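Local coordinates for protein alcohol dehydrogenase (Thermus thermophilus, PDB 2EIH) that binds a zinc ion and probably acts as an NAD(P)-dependent oxidoreductase of the zinc-containing alcohol dehydrogenase family, at residues Ile195-Ser200 with Val216-Pro221; Val5-Gly10 with Pro56-Leu61; Glu84-Pro89 with Pro134-Leu139; Gly102-Cys107 with Met291-Arg296; Gly232-Asp237 with Ala254-Gly259. All coordinates share one frame; numbering follows the deposited sequence.

Interaction 1. Residues Ile195-Ser200 with Val216-Pro221; sequences IATAGS and VNYTHP
Thr197 and Val216 pair side by side in two parallel strands of the Rossmann-type sheet, and their side chains point the same way. The buried part of the contact lies here. Thr197 CG2 packs against Val216 CB at 3.7 Å, and Ile195 CG2 reaches Val216 CG2 at 4.1 Å. The backbone bonds are regular. Val216 N donates to Ala196 O at 3.0 Å, and Ala198 N donates to Val216 O at 3.2 Å.

Past the strand ends, Tyr218 folds back over the first segment. Its CG sits between its own backbone N and carbonyl carbon (chi1 53°), which starts the ring on the path back. One ring face then covers Ala198 C, and Tyr218 CE2 lies 3.3 Å from Ala198 CA. Thr197 OG1 meets the ring edge near its plane, 3.5 Å from Tyr218 CD2. The two side chains cross at about a right angle.

The outer side is held less firmly. Tyr218 N to Ala198 O is a weak bond, and so is Asn217 ND2 to Gly199 O at 3.2 Å. Beyond them the chain makes a type I turn from Asn217 to His220, where Thr219 and His220 are exposed to solvent.

The two strands and helix 201-210 form a beta-alpha-beta unit, and Ser200 caps that helix. Ala196 and Ala198 pack on helix 201-210, Val216 packs on helix 223-230, and strand 169-172 flanks strand 193-198 within the sheet.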
# COMPACT_ATOMS: atom_id res chain seq x y z
N ILE A 195 -4.86 -8.85 23.25
CA ILE A 195 -4.93 -8.55 24.66
C ILE A 195 -6.28 -7.84 24.75
O ILE A 195 -6.47 -6.81 24.11
CB ILE A 195 -3.81 -7.59 25.11
CG1 ILE A 195 -2.44 -8.17 24.80
CG2 ILE A 195 -3.91 -7.34 26.59
CD1 ILE A 195 -2.00 -8.01 23.30
N ALA A 196 -7.21 -8.38 25.52
CA ALA A 196 -8.53 -7.75 25.64
C ALA A 196 -8.78 -7.20 27.04
O ALA A 196 -8.35 -7.79 28.03
CB ALA A 196 -9.62 -8.76 25.28
N THR A 197 -9.47 -6.07 27.13
CA THR A 197 -9.77 -5.47 28.42
C THR A 197 -11.28 -5.38 28.64
O THR A 197 -12.04 -5.15 27.69
CB THR A 197 -9.17 -4.05 28.56
OG1 THR A 197 -9.83 -3.15 27.66
CG2 THR A 197 -7.68 -4.06 28.26
N ALA A 198 -11.70 -5.59 29.88
CA ALA A 198 -13.11 -5.53 30.25
C ALA A 198 -13.21 -5.10 31.70
O ALA A 198 -12.19 -4.97 32.38
CB ALA A 198 -13.77 -6.88 30.05
N GLY A 199 -14.44 -4.89 32.18
CA GLY A 199 -14.63 -4.47 33.56
C GLY A 199 -14.86 -5.58 34.57
O GLY A 199 -14.40 -5.48 35.71
N SER A 200 -15.57 -6.62 34.17
CA SER A 200 -15.86 -7.75 35.04
C SER A 200 -14.95 -8.92 34.69
O SER A 200 -14.40 -8.96 33.60
CB SER A 200 -17.31 -8.19 34.85
OG SER A 200 -17.50 -8.74 33.56
N VAL A 216 -6.92 -7.91 30.61
CA VAL A 216 -6.61 -6.86 31.57
C VAL A 216 -7.90 -6.21 32.05
O VAL A 216 -8.85 -6.07 31.29
CB VAL A 216 -5.72 -5.77 30.95
CG1 VAL A 216 -5.54 -4.62 31.93
CG2 VAL A 216 -4.36 -6.35 30.57
N ASN A 217 -7.92 -5.83 33.32
CA ASN A 217 -9.09 -5.20 33.91
C ASN A 217 -8.86 -3.71 34.06
O ASN A 217 -8.00 -3.28 34.82
CB ASN A 217 -9.37 -5.82 35.28
CG ASN A 217 -10.70 -5.38 35.85
OD1 ASN A 217 -11.06 -4.21 35.79
ND2 ASN A 217 -11.44 -6.32 36.43
N TYR A 218 -9.63 -2.90 33.34
CA TYR A 218 -9.46 -1.46 33.40
C TYR A 218 -10.16 -0.79 34.57
O TYR A 218 -10.31 0.43 34.58
CB TYR A 218 -9.89 -0.82 32.08
CG TYR A 218 -11.28 -1.19 31.61
CD1 TYR A 218 -12.41 -0.78 32.31
CD2 TYR A 218 -11.46 -1.94 30.45
CE1 TYR A 218 -13.69 -1.09 31.85
CE2 TYR A 218 -12.73 -2.26 29.99
CZ TYR A 218 -13.84 -1.83 30.70
OH TYR A 218 -15.10 -2.14 30.24
N THR A 219 -10.57 -1.58 35.56
CA THR A 219 -11.23 -1.03 36.74
C THR A 219 -10.16 -0.50 37.69
O THR A 219 -10.46 0.22 38.64
CB THR A 219 -12.03 -2.10 37.49
OG1 THR A 219 -12.96 -1.46 38.37
CG2 THR A 219 -11.11 -2.98 38.33
N HIS A 220 -8.91 -0.88 37.43
CA HIS A 220 -7.78 -0.45 38.23
C HIS A 220 -7.18 0.81 37.58
O HIS A 220 -7.11 0.90 36.36
CB HIS A 220 -6.74 -1.57 38.30
CG HIS A 220 -5.59 -1.27 39.21
ND1 HIS A 220 -4.66 -0.29 38.94
CD2 HIS A 220 -5.22 -1.83 40.39
CE1 HIS A 220 -3.77 -0.25 39.92
NE2 HIS A 220 -4.09 -1.17 40.81
N PRO A 221 -6.75 1.79 38.40
CA PRO A 221 -6.17 3.03 37.87
C PRO A 221 -4.83 2.88 37.13
O PRO A 221 -4.30 3.85 36.60
CB PRO A 221 -6.04 3.89 39.12
CG PRO A 221 -5.72 2.89 40.18
CD PRO A 221 -6.72 1.79 39.87

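Interaction 2. Residues Val5-Gly10 with Pro56-Leu61; sequences VMRARG and PLPHVL
Met6 spans much of this contact, and its side chain runs past His59 to Leu61 and Leu57. Met6 CB lies 3.2 Å from His59 O and 4.1 Å from His59 CB. CG is anti to the backbone N (chi1 -160°), and the next torsion is extended, which carries SD onward past the histidine. SD meets two groups. It lies 3.7 Å from Leu61 CD2, and it approaches the edge of the His59 ring, where His59 CD2 lies 4.1 Å from Met6 SD. This is a sulfur-aromatic contact in the ring plane rather than over a face. Met6 CE, at the tip, comes within 4.5 Å of Leu57 CD2.

Pro58, which follows a cis peptide bond, lies alongside Val5, with Pro58 CB to Val5 CB at 3.6 Å. Leu57 CD1 reaches over to Arg7 O at 3.2 Å, and Leu57 CD2 lies over one face of the Arg9 guanidinium. The backbone adds little, since Met6 N to His59 O is short at 2.8 Å but bent, and counts as weak.

Strand 2-6 is the middle strand of a small antiparallel sheet, with strand 15-19 on its other side. Helix 41-48 covers Met6, His59 and Leu61 through Val46. The polar tips are bonded elsewhere: Arg7 to Glu16, Arg9 to Leu55 O and His59 to Gly114 O. The chemistry therefore implies a join made mainly by apolar and sulfur contacts.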
# COMPACT_ATOMS: atom_id res chain seq x y z
N VAL A 5 -42.76 0.95 15.37
CA VAL A 5 -42.59 2.29 14.86
C VAL A 5 -42.09 3.21 15.96
O VAL A 5 -42.13 2.87 17.15
CB VAL A 5 -43.91 2.87 14.30
CG1 VAL A 5 -44.26 2.18 12.98
CG2 VAL A 5 -45.04 2.68 15.30
N MET A 6 -41.62 4.37 15.53
CA MET A 6 -41.07 5.39 16.41
C MET A 6 -42.01 6.59 16.36
O MET A 6 -41.82 7.49 15.54
CB MET A 6 -39.71 5.78 15.88
CG MET A 6 -38.80 6.43 16.85
SD MET A 6 -37.28 6.70 15.97
CE MET A 6 -37.03 8.42 16.30
N ARG A 7 -43.03 6.58 17.22
CA ARG A 7 -44.01 7.66 17.28
C ARG A 7 -43.37 9.03 17.44
O ARG A 7 -43.74 9.98 16.76
CB ARG A 7 -44.99 7.42 18.43
CG ARG A 7 -46.02 6.32 18.18
CD ARG A 7 -46.79 6.57 16.88
NE ARG A 7 -47.66 5.46 16.54
CZ ARG A 7 -48.22 5.28 15.34
NH1 ARG A 7 -47.99 6.14 14.36
NH2 ARG A 7 -49.01 4.23 15.13
N ALA A 8 -42.41 9.11 18.35
CA ALA A 8 -41.71 10.35 18.63
C ALA A 8 -40.33 10.04 19.20
O ALA A 8 -40.03 8.89 19.53
CB ALA A 8 -42.50 11.18 19.62
N ARG A 9 -39.51 11.07 19.31
CA ARG A 9 -38.15 10.92 19.84
C ARG A 9 -38.13 11.03 21.36
O ARG A 9 -38.81 11.87 21.95
CB ARG A 9 -37.25 11.99 19.22
CG ARG A 9 -37.25 11.95 17.70
CD ARG A 9 -36.19 12.85 17.09
NE ARG A 9 -36.14 12.72 15.63
CZ ARG A 9 -37.08 13.17 14.80
NH1 ARG A 9 -36.95 13.00 13.49
NH2 ARG A 9 -38.14 13.82 15.28
N GLY A 10 -37.35 10.16 22.00
CA GLY A 10 -37.26 10.18 23.44
C GLY A 10 -36.71 8.90 24.03
O GLY A 10 -35.74 8.32 23.52
N PRO A 56 -38.86 11.87 9.11
CA PRO A 56 -40.31 11.70 9.14
C PRO A 56 -40.74 10.60 10.12
O PRO A 56 -39.99 9.67 10.36
CB PRO A 56 -40.65 11.35 7.69
CG PRO A 56 -39.44 10.57 7.26
CD PRO A 56 -38.31 11.43 7.81
N LEU A 57 -41.93 10.74 10.67
CA LEU A 57 -42.45 9.75 11.61
C LEU A 57 -43.82 9.29 11.10
O LEU A 57 -44.51 10.04 10.41
CB LEU A 57 -42.57 10.36 13.01
CG LEU A 57 -41.31 11.05 13.55
CD1 LEU A 57 -41.58 11.57 14.96
CD2 LEU A 57 -40.13 10.09 13.56
N PRO A 58 -44.23 8.05 11.44
CA PRO A 58 -43.45 7.10 12.23
C PRO A 58 -42.24 6.54 11.48
O PRO A 58 -42.23 6.49 10.25
CB PRO A 58 -44.48 6.03 12.57
CG PRO A 58 -45.31 5.98 11.34
CD PRO A 58 -45.52 7.46 11.04
N HIS A 59 -41.24 6.09 12.23
CA HIS A 59 -40.03 5.54 11.65
C HIS A 59 -39.73 4.14 12.17
O HIS A 59 -39.90 3.85 13.36
CB HIS A 59 -38.83 6.45 11.93
CG HIS A 59 -37.53 5.92 11.43
ND1 HIS A 59 -37.31 5.65 10.10
CD2 HIS A 59 -36.39 5.59 12.08
CE1 HIS A 59 -36.08 5.18 9.95
NE2 HIS A 59 -35.50 5.14 11.14
N VAL A 60 -39.27 3.27 11.28
CA VAL A 60 -38.92 1.91 11.65
C VAL A 60 -37.40 1.81 11.74
O VAL A 60 -36.71 1.96 10.75
CB VAL A 60 -39.41 0.88 10.61
CG1 VAL A 60 -39.04 -0.54 11.06
CG2 VAL A 60 -40.90 1.01 10.43
N LEU A 61 -36.90 1.55 12.94
CA LEU A 61 -35.48 1.43 13.14
C LEU A 61 -35.01 0.07 12.62
O LEU A 61 -35.81 -0.71 12.12
CB LEU A 61 -35.17 1.56 14.63
CG LEU A 61 -35.67 2.83 15.34
CD1 LEU A 61 -35.45 2.71 16.86
CD2 LEU A 61 -34.92 4.05 14.81

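Interaction 3. Residues Glu84-Pro89 with Pro134-Leu139; sequences EVVINP and PKPKNL
The flat carboxylate of Glu84 and the flat carbonyl of the same residue are both met by Lys135, in different ways. At the carboxylate, Lys135 NZ approaches Glu84 OE2 nearly along its C-O axis, and the salt bridge from Lys135 NZ to Glu84 OE2 is 3.1 Å long. At the backbone carbonyl, Lys135 N stands above the plane, 46° out of it. The hydrogen bond from Lys135 N to Glu84 O is 3.0 Å long and almost straight at the hydrogen (176°).

The contact belongs to the GroES-like domain. Strand 84-91 runs antiparallel to strand 132-134, and Val85 and Pro134 form a non-hydrogen-bonded pair where the second strand ends. Their side chains diverge. Lys135 begins the loop that leads to helix 141-146.

The Lys135 chain lies obliquely across Glu84, with Lys135 CD 3.9 Å from Glu84 CB. Val86 also touches Lys135: Val86 CG1 packs on Lys135 CB at 3.8 Å, the side chains crossing at about a right angle. Helices 141-146 and 297-306 cover Val86 through Ala144 and Leu301. Lys135 also makes a cation-pi contact with Phe141.

The ammonium group is buried yet well supplied with oxygens. Its partners would probably favour the charged form. The last torsion bends the chain (chi4 -64°) and sets NZ among them. Besides Glu84 OE2, Lys135 NZ donates to Pro136 O at 2.7 Å and to Leu139 O at 2.6 Å, across the type I turn from Pro136 to Leu139.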
# COMPACT_ATOMS: atom_id res chain seq x y z
N GLU A 84 -32.45 -17.95 1.94
CA GLU A 84 -32.08 -17.39 3.23
C GLU A 84 -30.98 -16.35 2.99
O GLU A 84 -30.02 -16.60 2.25
CB GLU A 84 -31.59 -18.50 4.16
CG GLU A 84 -32.66 -19.54 4.50
CD GLU A 84 -32.30 -20.34 5.75
OE1 GLU A 84 -33.11 -21.17 6.20
OE2 GLU A 84 -31.19 -20.12 6.28
N VAL A 85 -31.15 -15.17 3.60
CA VAL A 85 -30.22 -14.06 3.44
C VAL A 85 -30.02 -13.17 4.67
O VAL A 85 -30.80 -13.20 5.63
CB VAL A 85 -30.70 -13.13 2.29
CG1 VAL A 85 -30.77 -13.90 0.98
CG2 VAL A 85 -32.09 -12.56 2.61
N VAL A 86 -28.96 -12.38 4.64
CA VAL A 86 -28.65 -11.42 5.69
C VAL A 86 -28.58 -10.11 4.92
O VAL A 86 -28.37 -10.10 3.70
CB VAL A 86 -27.29 -11.69 6.37
CG1 VAL A 86 -27.29 -13.08 6.98
CG2 VAL A 86 -26.17 -11.56 5.37
N ILE A 87 -28.74 -9.01 5.63
CA ILE A 87 -28.74 -7.67 5.04
C ILE A 87 -27.38 -7.00 5.18
O ILE A 87 -26.72 -7.14 6.20
CB ILE A 87 -29.81 -6.83 5.74
CG1 ILE A 87 -31.21 -7.36 5.36
CG2 ILE A 87 -29.60 -5.36 5.45
CD1 ILE A 87 -32.31 -6.83 6.23
N ASN A 88 -26.97 -6.29 4.14
CA ASN A 88 -25.71 -5.52 4.09
C ASN A 88 -26.29 -4.12 4.34
O ASN A 88 -26.80 -3.49 3.42
CB ASN A 88 -25.12 -5.60 2.68
CG ASN A 88 -23.60 -5.49 2.67
OD1 ASN A 88 -23.03 -4.57 3.26
ND2 ASN A 88 -22.95 -6.40 1.97
N PRO A 89 -26.19 -3.61 5.57
CA PRO A 89 -26.72 -2.30 5.97
C PRO A 89 -26.24 -1.04 5.26
O PRO A 89 -26.79 0.04 5.49
CB PRO A 89 -26.45 -2.27 7.47
CG PRO A 89 -25.16 -3.01 7.57
CD PRO A 89 -25.30 -4.16 6.61
N PRO A 134 -26.19 -14.04 0.91
CA PRO A 134 -26.72 -15.34 1.34
C PRO A 134 -26.37 -15.60 2.79
O PRO A 134 -25.24 -15.35 3.22
CB PRO A 134 -26.02 -16.32 0.39
CG PRO A 134 -24.68 -15.67 0.21
CD PRO A 134 -25.06 -14.21 -0.02
N LYS A 135 -27.35 -16.06 3.54
CA LYS A 135 -27.16 -16.37 4.94
C LYS A 135 -26.45 -17.69 5.09
O LYS A 135 -26.86 -18.70 4.50
CB LYS A 135 -28.50 -16.46 5.68
CG LYS A 135 -28.40 -17.16 7.03
CD LYS A 135 -29.77 -17.64 7.51
CE LYS A 135 -29.67 -18.58 8.71
NZ LYS A 135 -28.96 -19.84 8.35
N PRO A 136 -25.36 -17.72 5.87
CA PRO A 136 -24.63 -18.97 6.07
C PRO A 136 -25.60 -20.02 6.64
O PRO A 136 -26.39 -19.72 7.53
CB PRO A 136 -23.53 -18.57 7.07
CG PRO A 136 -24.13 -17.38 7.78
CD PRO A 136 -24.81 -16.63 6.70
N LYS A 137 -25.56 -21.24 6.11
CA LYS A 137 -26.47 -22.28 6.56
C LYS A 137 -26.13 -22.91 7.91
O LYS A 137 -26.95 -23.60 8.50
CB LYS A 137 -26.61 -23.39 5.51
CG LYS A 137 -27.27 -22.93 4.21
CD LYS A 137 -27.54 -24.10 3.27
CE LYS A 137 -28.07 -23.61 1.92
NZ LYS A 137 -29.31 -22.80 2.06
N ASN A 138 -24.93 -22.67 8.41
CA ASN A 138 -24.56 -23.25 9.69
C ASN A 138 -25.01 -22.36 10.86
O ASN A 138 -24.74 -22.69 12.02
CB ASN A 138 -23.04 -23.47 9.76
CG ASN A 138 -22.25 -22.17 9.67
OD1 ASN A 138 -21.23 -21.99 10.36
ND2 ASN A 138 -22.70 -21.26 8.81
N LEU A 139 -25.69 -21.25 10.57
CA LEU A 139 -26.15 -20.33 11.62
C LEU A 139 -27.65 -20.19 11.80
O LEU A 139 -28.43 -20.45 10.87
CB LEU A 139 -25.60 -18.92 11.36
CG LEU A 139 -24.10 -18.64 11.42
CD1 LEU A 139 -23.93 -17.14 11.30
CD2 LEU A 139 -23.50 -19.15 12.72

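Interaction 4. Residues Gly102-Cys107 with Met291-Arg296; sequences GEDNLC and MASKSR
The carboxylate of Asp104 takes two bonds from Lys294, one from the backbone N and one from NZ. Lys294 N donates to Asp104 OD1 at 3.1 Å, on the syn side of the carboxylate. Lys294 NZ forms a salt bridge with Asp104 OD2 at 2.7 Å and comes from above the carboxylate plane, 48° out of it. The lysine chain is bent at chi3 and chi4, and the bends return NZ to the acid that its own backbone N already holds. Water 1 also donates to Asp104 OD2, at 2.6 Å, and bridges to Ala292 O.

Beside this pair, Ser293 OG donates to Gly102 O at 2.7 Å. OG is anti to its backbone N (chi1 173°), which brings it to that carbonyl, where it stands above the plane, 36° out of it. Asn105 lies against the backbone of the other segment, with Asn105 CB 3.5 Å from Ala292 O.

A second shell sets these groups in place. Ser295 OG donates to Ser293 OG at 2.9 Å, and Asn105 ND2 bonds Thr290 O. Lys294 NZ has further partners in Ser92 OG and Gly90 O, which probably favours its charged form in this buried place. Gly102 ends helix 97-100 in a Schellman motif. Leu100 of a second subunit packs on Ser293 and Lys294.

The first segment ends at Cys107, which with Cys93, Cys96 and Cys99 binds the zinc ion. The side chain of Asp104 lies about 6 Å from that metal. The contact thus joins the four-cysteine zinc lobe, typical of the structural zinc site of this dehydrogenase family, to the loop before helix 297-306.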
# COMPACT_ATOMS: atom_id res chain seq x y z
N GLY A 102 -15.64 1.52 -4.60
CA GLY A 102 -15.90 0.55 -3.54
C GLY A 102 -16.14 1.19 -2.19
O GLY A 102 -16.74 0.58 -1.30
N GLU A 103 -15.69 2.43 -2.04
CA GLU A 103 -15.84 3.17 -0.80
C GLU A 103 -17.26 3.73 -0.64
O GLU A 103 -17.44 4.93 -0.41
CB GLU A 103 -14.83 4.31 -0.76
CG GLU A 103 -13.37 3.87 -0.72
CD GLU A 103 -12.44 4.88 -1.36
OE1 GLU A 103 -11.21 4.64 -1.36
OE2 GLU A 103 -12.94 5.91 -1.87
N ASP A 104 -18.26 2.86 -0.75
CA ASP A 104 -19.65 3.29 -0.63
C ASP A 104 -19.94 3.96 0.72
O ASP A 104 -20.73 4.91 0.78
CB ASP A 104 -20.58 2.09 -0.85
CG ASP A 104 -20.37 0.98 0.17
OD1 ASP A 104 -19.24 0.47 0.27
OD2 ASP A 104 -21.34 0.62 0.86
N ASN A 105 -19.30 3.48 1.78
CA ASN A 105 -19.49 4.04 3.12
C ASN A 105 -18.95 5.47 3.22
O ASN A 105 -19.05 6.11 4.27
CB ASN A 105 -18.83 3.13 4.19
CG ASN A 105 -17.32 3.03 4.04
OD1 ASN A 105 -16.81 2.79 2.95
ND2 ASN A 105 -16.61 3.19 5.15
N LEU A 106 -18.38 5.95 2.12
CA LEU A 106 -17.86 7.31 2.07
C LEU A 106 -18.64 8.12 1.04
O LEU A 106 -18.28 9.25 0.71
CB LEU A 106 -16.36 7.32 1.74
CG LEU A 106 -15.38 7.28 2.93
CD1 LEU A 106 -15.56 8.53 3.79
CD2 LEU A 106 -15.64 6.03 3.76
N CYS A 107 -19.72 7.53 0.54
CA CYS A 107 -20.57 8.20 -0.43
C CYS A 107 -21.21 9.43 0.21
O CYS A 107 -21.58 9.40 1.39
CB CYS A 107 -21.67 7.25 -0.92
SG CYS A 107 -23.04 8.07 -1.79
N MET A 291 -18.38 1.95 9.85
CA MET A 291 -18.77 0.91 8.90
C MET A 291 -17.60 0.41 8.04
O MET A 291 -16.44 0.41 8.48
CB MET A 291 -19.90 1.43 8.00
CG MET A 291 -21.28 1.47 8.68
SD MET A 291 -22.05 -0.15 8.99
CE MET A 291 -22.88 -0.50 7.44
N ALA A 292 -17.89 -0.02 6.82
CA ALA A 292 -16.88 -0.52 5.91
C ALA A 292 -17.50 -0.66 4.53
O ALA A 292 -18.68 -0.38 4.34
CB ALA A 292 -16.36 -1.88 6.38
N SER A 293 -16.69 -1.08 3.56
CA SER A 293 -17.16 -1.26 2.20
C SER A 293 -18.06 -2.50 2.13
O SER A 293 -17.77 -3.52 2.76
CB SER A 293 -15.97 -1.44 1.26
OG SER A 293 -16.42 -1.79 -0.03
N LYS A 294 -19.15 -2.41 1.38
CA LYS A 294 -20.07 -3.53 1.24
C LYS A 294 -19.38 -4.81 0.80
O LYS A 294 -19.80 -5.91 1.16
CB LYS A 294 -21.17 -3.20 0.24
CG LYS A 294 -22.26 -2.32 0.77
CD LYS A 294 -23.47 -2.36 -0.16
CE LYS A 294 -23.35 -1.35 -1.29
NZ LYS A 294 -23.44 0.04 -0.77
N SER A 295 -18.34 -4.67 0.00
CA SER A 295 -17.61 -5.83 -0.51
C SER A 295 -17.01 -6.68 0.59
O SER A 295 -16.83 -7.89 0.43
CB SER A 295 -16.50 -5.36 -1.46
OG SER A 295 -15.58 -4.49 -0.79
N ARG A 296 -16.71 -6.06 1.72
CA ARG A 296 -16.12 -6.76 2.85
C ARG A 296 -17.04 -7.81 3.49
O ARG A 296 -16.56 -8.70 4.18
CB ARG A 296 -15.71 -5.75 3.93
CG ARG A 296 -14.79 -4.66 3.42
CD ARG A 296 -13.42 -5.22 3.10
NE ARG A 296 -12.47 -4.17 2.76
CZ ARG A 296 -12.29 -3.69 1.54
NH1 ARG A 296 -11.40 -2.72 1.34
NH2 ARG A 296 -12.97 -4.19 0.52
O HOH W 1 -21.17 -0.15 3.37

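Interaction 5. Residues Gly232-Asp237 with Ala254-Gly259; sequences GGKGAD and ATANGG
Ala236 and Thr255 form a parallel bridge at the start of strand 236-241, in the Rossmann-type sheet of the zinc-binding dehydrogenase region. Both the N and the O of Ala236 are bonded to the second segment. Ala236 N donates to Ala254 O at 2.9 Å. Ala236 O accepts from Ala256 N at 2.8 Å.

Methyl groups lie close to the carbonyls here. Ala256 CB presses against Lys234 O at 3.0 Å and Ala236 O at 3.3 Å. Thr255 CG2, anti to the backbone N, lies 3.8 Å from Ala236 O. Gly235 CA lies 3.5 Å from Ala254 O, and a side chain at Gly235 would run into Ala256 N.

Towards solvent, water 2 donates to Lys234 O and accepts from Asn257 N, both at 2.8 Å. Lys234 NZ turns back to a weak salt bridge with Asp237 OD2 and also bridges to Asp169 OD1. Asp237 OD2 in turn accepts from Asp169 N. Thr255 OG1 bonds Val251 O in the helix before it.

The second segment leaves helix 248-254 and makes a type II turn from Ala256 to Gly259. This is the entry of a helix into its next strand, as in the beta-alpha-beta crossovers of Rossmann folds.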
# COMPACT_ATOMS: atom_id res chain seq x y z
N GLY A 232 6.11 -7.14 26.53
CA GLY A 232 7.53 -6.87 26.63
C GLY A 232 7.88 -5.44 26.99
O GLY A 232 8.97 -4.96 26.69
N GLY A 233 6.95 -4.75 27.64
CA GLY A 233 7.20 -3.37 28.03
C GLY A 233 7.03 -2.36 26.90
O GLY A 233 6.88 -1.16 27.15
N LYS A 234 7.01 -2.84 25.65
CA LYS A 234 6.87 -1.92 24.52
C LYS A 234 5.48 -1.34 24.35
O LYS A 234 5.34 -0.19 23.93
CB LYS A 234 7.30 -2.60 23.21
CG LYS A 234 6.18 -3.31 22.48
CD LYS A 234 6.64 -3.86 21.14
CE LYS A 234 5.48 -4.40 20.31
NZ LYS A 234 4.68 -5.44 21.02
N GLY A 235 4.45 -2.11 24.68
CA GLY A 235 3.08 -1.64 24.53
C GLY A 235 2.40 -2.27 23.33
O GLY A 235 3.05 -2.97 22.55
N ALA A 236 1.10 -2.05 23.16
CA ALA A 236 0.38 -2.63 22.03
C ALA A 236 0.69 -1.91 20.72
O ALA A 236 0.81 -0.68 20.68
CB ALA A 236 -1.12 -2.63 22.29
N ASP A 237 0.82 -2.67 19.64
CA ASP A 237 1.11 -2.12 18.33
C ASP A 237 -0.13 -1.53 17.68
O ASP A 237 -0.09 -0.44 17.12
CB ASP A 237 1.67 -3.20 17.41
CG ASP A 237 2.95 -3.77 17.92
OD1 ASP A 237 3.98 -3.06 17.90
OD2 ASP A 237 2.94 -4.94 18.36
N ALA A 254 -1.03 2.94 26.86
CA ALA A 254 -0.80 1.53 26.57
C ALA A 254 -0.33 1.27 25.14
O ALA A 254 0.09 0.16 24.81
CB ALA A 254 -2.07 0.74 26.83
N THR A 255 -0.38 2.30 24.31
CA THR A 255 0.02 2.15 22.92
C THR A 255 1.53 2.28 22.75
O THR A 255 2.15 3.22 23.24
CB THR A 255 -0.69 3.19 22.05
OG1 THR A 255 -2.10 3.10 22.28
CG2 THR A 255 -0.41 2.95 20.58
N ALA A 256 2.12 1.32 22.04
CA ALA A 256 3.55 1.34 21.80
C ALA A 256 3.89 2.46 20.83
O ALA A 256 3.00 3.07 20.24
CB ALA A 256 4.01 0.01 21.23
N ASN A 257 5.18 2.74 20.69
CA ASN A 257 5.62 3.79 19.79
C ASN A 257 5.22 3.46 18.34
O ASN A 257 5.23 2.30 17.93
CB ASN A 257 7.13 3.97 19.90
CG ASN A 257 7.56 4.47 21.27
OD1 ASN A 257 8.74 4.41 21.62
ND2 ASN A 257 6.61 4.97 22.05
N GLY A 258 4.84 4.49 17.59
CA GLY A 258 4.45 4.30 16.21
C GLY A 258 3.23 3.42 16.07
O GLY A 258 2.95 2.89 14.99
N GLY A 259 2.49 3.29 17.16
CA GLY A 259 1.30 2.46 17.16
C GLY A 259 0.11 3.12 16.50
O GLY A 259 0.07 4.33 16.28
O HOH W 2 7.00 1.40 22.39

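Interactions 3 and 4 touch. Asn88 ND2 lies 3.3 Å from Lys294 O, a probable hydrogen bond, and Pro89 CG packs on Met291 CE at 3.4 Å. Their segments alternate along the chain. Interaction 4 is the one that holds a zinc ligand, while the other four lie away from the metal site. Interactions 1 and 5 both reach the parallel Rossmann-type sheet. Their centres are about 17 Å apart and their nearest atoms about 6 Å. Interaction 2 touches no other contact; its nearest atoms come within about 9 Å of interaction 3, and its centre is about 45 Å from that of interaction 5. Interactions 1 and 3 lie on opposite sides of the chain's centre.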